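PDB 3RSI: putative enoyl-CoA hydratase/isomerase from Mycobacterium abscessus, which probably acts as a hydro-lyase of lipid metabolism in the crotonase-like family, consistent with hydration of enoyl-CoA thioesters. Local coordinates for residues B[20-25]-B[42-47]; B[212-217]-B[239-244]. All blocks are in the same frame, centred on the assembly; numbering follows the deposited sequence.

Contact 1 of 2, residues B[20-25]-B[42-47]; sequences VILTMN and AAAWDE
L22 reaches from strand 19-24 to helix 35-50 and there divides its two methyl groups between A44 and W45. Its CB leaves the strand toward the helix, and CG stands beside the backbone N, anti to the carbonyl carbon (chi1 -60°), which carries the branch point the same way. From CG the side chain forks. CD2 meets the methyl of A44, with L22 CD2 4.0 Å from A44 CB, at the place where the two backbones come nearest, L22 CA to A44 CA being 8.3 Å. L22 CD1 goes to the six-membered part of the indole, lying 3.4 Å from W45 CZ3 and 3.7 Å from W45 CH2, a snug apolar contact in which the methyl approaches the ring at a slant. The CB of W45 points away from the strand, yet the length of the indole brings the benzo end back to L22. The opposite, pyrrole end is fixed elsewhere: W45 NE1 donates a hydrogen bond to G94 O of the second subunit, so one ring serves both the core and the subunit interface. F41, one turn earlier, meets the indole with nearly parallel planes. L22 thus joins sheet and helix inside the beta-alpha-beta unit 19-24, 35-50, 56-61, on a strand flanked by antiparallel 11-16 and parallel 56-61, with V13 and L59 also touching its side chain.

Contact 2 of 2, residues B[212-217]-B[239-244]; sequences VRNAKE and RPVITS
Van der Waals contact alone joins N214 to V241 and P240, with no hydrogen bond between the two segments. N214 CB lies 3.8 Å from V241 CG2, and the same methyl is also 3.8 Å from N214 ND2. The two side chains slide past each other in opposite directions. CG2 stands beside the backbone N of V241 (CG1 anti to it, chi1 174°), which turns this branch to N214. P240 adds a looser touch, its CB 4.2 Å from N214 ND2.

Among the hydrogen bonds, N214 ND2 donates to L237 O, tying the amide to the preceding turn of the facing helix. At that helix's end, V241 O receives both S244 N and S244 OG, the hydroxyl at 2.6 Å in the carbonyl plane on a lone pair. R239 O also takes two donors, T243 N and T243 OG1, the hydroxyl standing 28° out of the carbonyl plane. S244 OG also caps A247 N, making S244 the N-cap of helix 245-253.

The consecutive helices 209-222 and 227-242, joined by a short connection, run antiparallel as a helical hairpin and meet here close to where the latter gives way to 245-253, while G143 of the second subunit packs on V241.

Overall arrangement
Contact 1 comes first along the chain and closes before contact 2 opens. Their centres lie 31 Å apart and their nearest atoms about 20 Å apart, so the two do not touch and share no helix or strand. Contact 1 belongs to the N-terminal beta-alpha-beta unit, where a helix packs on a sheet; contact 2 joins two helices of the C-terminal helical region, 209-222 and 227-242. Both belong to the enoyl-CoA hydratase/isomerase homology region, and both reach the second subunit of the three-chain assembly. Sheet-helix and helix-helix packing at distant points of the crotonase-like chain thus both adjoin the subunit interface.

Contact 1 of 2, residues B[20-25]-B[42-47]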
loop_
_atom_site.group_PDB
_atom_site.type_symbol
_atom_site.label_atom_id
_atom_site.label_comp_id
_atom_site.label_asym_id
_atom_site.label_seq_id
_atom_site.Cartn_x
_atom_site.Cartn_y
_atom_site.Cartn_z
ATOM N N VAL B 20 14.241 25.566 2.925
ATOM C CA VAL B 20 13.909 26.041 4.273
ATOM C C VAL B 20 13.978 24.827 5.182
ATOM O O VAL B 20 13.500 23.751 4.806
ATOM C CB VAL B 20 12.486 26.713 4.378
ATOM C CG1 VAL B 20 11.459 25.945 3.599
ATOM C CG2 VAL B 20 12.023 26.814 5.836
ATOM N N ILE B 21 14.587 25.007 6.356
ATOM C CA ILE B 21 14.662 23.992 7.384
ATOM C C ILE B 21 13.861 24.459 8.593
ATOM O O ILE B 21 14.108 25.547 9.136
ATOM C CB ILE B 21 16.115 23.732 7.833
ATOM C CG1 ILE B 21 16.980 23.337 6.635
ATOM C CG2 ILE B 21 16.160 22.628 8.904
ATOM C CD1 ILE B 21 18.437 23.580 6.889
ATOM N N LEU B 22 12.911 23.619 8.987
ATOM C CA LEU B 22 12.045 23.855 10.116
ATOM C C LEU B 22 12.496 22.939 11.239
ATOM O O LEU B 22 12.627 21.722 11.044
ATOM C CB LEU B 22 10.602 23.522 9.741
ATOM C CG LEU B 22 9.988 24.304 8.577
ATOM C CD1 LEU B 22 8.561 23.829 8.335
ATOM C CD2 LEU B 22 10.014 25.785 8.892
ATOM N N THR B 23 12.728 23.510 12.414
ATOM C CA THR B 23 13.192 22.723 13.530
ATOM C C THR B 23 12.254 22.892 14.710
ATOM O O THR B 23 12.173 23.986 15.265
ATOM C CB THR B 23 14.616 23.095 13.944
ATOM O OG1 THR B 23 15.487 22.910 12.832
ATOM C CG2 THR B 23 15.083 22.211 15.110
ATOM N N MET B 24 11.562 21.807 15.068
ATOM C CA MET B 24 10.712 21.776 16.239
ATOM C C MET B 24 11.635 21.869 17.455
ATOM O O MET B 24 12.558 21.072 17.591
ATOM C CB MET B 24 9.901 20.486 16.264
ATOM C CG MET B 24 8.930 20.364 15.121
ATOM S SD MET B 24 8.134 18.759 14.995
ATOM C CE MET B 24 9.483 17.813 14.230
ATOM N N ASN B 25 11.401 22.870 18.297
ATOM C CA ASN B 25 12.362 23.287 19.326
ATOM C C ASN B 25 11.745 23.496 20.713
ATOM O O ASN B 25 11.494 24.622 21.127
ATOM C CB ASN B 25 13.024 24.585 18.871
ATOM C CG ASN B 25 14.126 25.040 19.807
ATOM O OD1 ASN B 25 14.830 24.223 20.403
ATOM N ND2 ASN B 25 14.263 26.342 19.954
ATOM N N ALA B 42 1.578 26.902 10.872
ATOM C CA ALA B 42 0.635 27.478 9.900
ATOM C C ALA B 42 1.296 28.617 9.161
ATOM O O ALA B 42 1.259 28.675 7.932
ATOM C CB ALA B 42 -0.680 27.935 10.565
ATOM N N ALA B 43 1.936 29.511 9.907
ATOM C CA ALA B 43 2.646 30.636 9.309
ATOM C C ALA B 43 3.783 30.193 8.366
ATOM O O ALA B 43 3.989 30.793 7.297
ATOM C CB ALA B 43 3.184 31.579 10.399
ATOM N N ALA B 44 4.523 29.165 8.758
ATOM C CA ALA B 44 5.648 28.674 7.938
ATOM C C ALA B 44 5.157 28.032 6.628
ATOM O O ALA B 44 5.787 28.190 5.590
ATOM C CB ALA B 44 6.536 27.669 8.742
ATOM N N TRP B 45 4.053 27.299 6.676
ATOM C CA TRP B 45 3.495 26.719 5.446
ATOM C C TRP B 45 3.086 27.833 4.472
ATOM O O TRP B 45 3.322 27.722 3.271
ATOM C CB TRP B 45 2.292 25.806 5.708
ATOM C CG TRP B 45 2.485 24.711 6.726
ATOM C CD1 TRP B 45 1.599 24.342 7.685
ATOM C CD2 TRP B 45 3.633 23.867 6.892
ATOM N NE1 TRP B 45 2.106 23.310 8.430
ATOM C CE2 TRP B 45 3.353 22.994 7.963
ATOM C CE3 TRP B 45 4.856 23.743 6.223
ATOM C CZ2 TRP B 45 4.266 22.028 8.400
ATOM C CZ3 TRP B 45 5.756 22.772 6.647
ATOM C CH2 TRP B 45 5.454 21.923 7.715
ATOM N N ASP B 46 2.484 28.903 4.993
ATOM C CA ASP B 46 2.087 30.045 4.162
ATOM C C ASP B 46 3.293 30.697 3.488
ATOM O O ASP B 46 3.252 30.987 2.299
ATOM C CB ASP B 46 1.293 31.072 4.984
ATOM C CG ASP B 46 -0.139 30.630 5.234
ATOM O OD1 ASP B 46 -0.630 29.689 4.562
ATOM O OD2 ASP B 46 -0.780 31.216 6.114
ATOM N N GLU B 47 4.373 30.900 4.241
ATOM C CA GLU B 47 5.627 31.427 3.697
ATOM C C GLU B 47 6.208 30.522 2.617
ATOM O O GLU B 47 6.654 30.997 1.578
ATOM C CB GLU B 47 6.654 31.581 4.816
ATOM C CG GLU B 47 8.042 32.083 4.387
ATOM C CD GLU B 47 9.002 32.233 5.587
ATOM O OE1 GLU B 47 8.531 32.642 6.670
ATOM O OE2 GLU B 47 10.219 31.925 5.462
#

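Contact 2 of 2, residues B[212-217]-B[239-244]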
loop_
_atom_site.group_PDB
_atom_site.type_symbol
_atom_site.label_atom_id
_atom_site.label_comp_id
_atom_site.label_asym_id
_atom_site.label_seq_id
_atom_site.Cartn_x
_atom_site.Cartn_y
_atom_site.Cartn_z
ATOM N N VAL B 212 -10.266 2.306 21.191
ATOM C CA VAL B 212 -9.930 1.188 20.291
ATOM C C VAL B 212 -11.036 0.885 19.255
ATOM O O VAL B 212 -10.758 0.748 18.064
ATOM C CB VAL B 212 -9.528 -0.082 21.110
ATOM C CG1 VAL B 212 -9.390 -1.313 20.200
ATOM C CG2 VAL B 212 -8.221 0.197 21.895
ATOM N N ARG B 213 -12.290 0.779 19.701
ATOM C CA ARG B 213 -13.433 0.557 18.797
ATOM C C ARG B 213 -13.567 1.689 17.751
ATOM O O ARG B 213 -13.665 1.437 16.551
ATOM C CB ARG B 213 -14.715 0.458 19.641
ATOM C CG ARG B 213 -16.031 0.534 18.894
ATOM C CD ARG B 213 -17.264 0.477 19.841
ATOM N NE ARG B 213 -17.003 -0.416 20.974
ATOM C CZ ARG B 213 -16.997 -0.069 22.265
ATOM N NH1 ARG B 213 -16.713 -0.990 23.187
ATOM N NH2 ARG B 213 -17.289 1.167 22.661
ATOM N N ASN B 214 -13.577 2.937 18.207
ATOM C CA ASN B 214 -13.740 4.050 17.269
ATOM C C ASN B 214 -12.548 4.207 16.347
ATOM O O ASN B 214 -12.715 4.597 15.189
ATOM C CB ASN B 214 -14.068 5.375 17.972
ATOM C CG ASN B 214 -15.493 5.404 18.512
ATOM O OD1 ASN B 214 -16.066 4.360 18.787
ATOM N ND2 ASN B 214 -16.058 6.599 18.672
ATOM N N ALA B 215 -11.352 3.903 16.841
ATOM C CA ALA B 215 -10.162 3.947 15.979
ATOM C C ALA B 215 -10.248 2.904 14.852
ATOM O O ALA B 215 -10.028 3.218 13.678
ATOM C CB ALA B 215 -8.881 3.773 16.803
ATOM N N LYS B 216 -10.574 1.670 15.196
ATOM C CA LYS B 216 -10.775 0.649 14.162
ATOM C C LYS B 216 -11.872 1.048 13.180
ATOM O O LYS B 216 -11.701 0.918 11.984
ATOM C CB LYS B 216 -11.090 -0.722 14.757
ATOM C CG LYS B 216 -11.291 -1.811 13.655
ATOM C CD LYS B 216 -11.496 -3.254 14.214
ATOM C CE LYS B 216 -11.843 -4.197 13.074
ATOM N NZ LYS B 216 -11.853 -5.642 13.448
ATOM N N GLU B 217 -12.983 1.560 13.679
ATOM C CA GLU B 217 -14.089 1.920 12.814
ATOM C C GLU B 217 -13.718 3.085 11.914
ATOM O O GLU B 217 -14.108 3.097 10.738
ATOM C CB GLU B 217 -15.346 2.253 13.628
ATOM C CG GLU B 217 -16.544 2.589 12.740
ATOM C CD GLU B 217 -17.820 2.745 13.509
ATOM O OE1 GLU B 217 -17.822 2.554 14.739
ATOM O OE2 GLU B 217 -18.830 3.072 12.867
ATOM N N ARG B 239 -14.745 12.701 17.816
ATOM C CA ARG B 239 -15.415 13.617 18.749
ATOM C C ARG B 239 -15.901 12.934 20.024
ATOM O O ARG B 239 -15.624 13.433 21.112
ATOM C CB ARG B 239 -16.590 14.356 18.079
ATOM C CG ARG B 239 -16.187 15.524 17.223
ATOM C CD ARG B 239 -17.404 16.251 16.619
ATOM N NE ARG B 239 -17.192 16.517 15.192
ATOM C CZ ARG B 239 -17.866 15.967 14.179
ATOM N NH1 ARG B 239 -18.872 15.112 14.375
ATOM N NH2 ARG B 239 -17.539 16.301 12.937
ATOM N N PRO B 240 -16.635 11.801 19.899
ATOM C CA PRO B 240 -17.089 11.073 21.088
ATOM C C PRO B 240 -15.927 10.616 21.973
ATOM O O PRO B 240 -16.060 10.622 23.188
ATOM C CB PRO B 240 -17.845 9.869 20.503
ATOM C CG PRO B 240 -18.287 10.304 19.193
ATOM C CD PRO B 240 -17.180 11.198 18.675
ATOM N N VAL B 241 -14.793 10.273 21.375
ATOM C CA VAL B 241 -13.622 9.847 22.147
ATOM C C VAL B 241 -13.077 11.026 22.956
ATOM O O VAL B 241 -12.875 10.909 24.164
ATOM C CB VAL B 241 -12.526 9.243 21.241
ATOM C CG1 VAL B 241 -11.271 8.950 22.029
ATOM C CG2 VAL B 241 -13.050 7.968 20.555
ATOM N N ILE B 242 -12.890 12.163 22.298
ATOM C CA ILE B 242 -12.427 13.390 22.978
ATOM C C ILE B 242 -13.264 13.757 24.196
ATOM O O ILE B 242 -12.731 14.128 25.240
ATOM C CB ILE B 242 -12.404 14.610 22.003
ATOM C CG1 ILE B 242 -11.420 14.373 20.865
ATOM C CG2 ILE B 242 -12.015 15.902 22.733
ATOM C CD1 ILE B 242 -10.099 13.920 21.338
ATOM N N THR B 243 -14.576 13.617 24.079
ATOM C CA THR B 243 -15.502 14.001 25.140
ATOM C C THR B 243 -15.831 12.868 26.129
ATOM O O THR B 243 -16.669 13.042 27.025
ATOM C CB THR B 243 -16.797 14.569 24.533
ATOM O OG1 THR B 243 -17.428 13.577 23.715
ATOM C CG2 THR B 243 -16.469 15.824 23.679
ATOM N N SER B 244 -15.151 11.738 25.992
ATOM C CA SER B 244 -15.460 10.542 26.781
ATOM C C SER B 244 -14.932 10.657 28.215
ATOM O O SER B 244 -13.994 11.421 28.503
ATOM C CB SER B 244 -14.889 9.289 26.093
ATOM O OG SER B 244 -13.455 9.254 26.118
#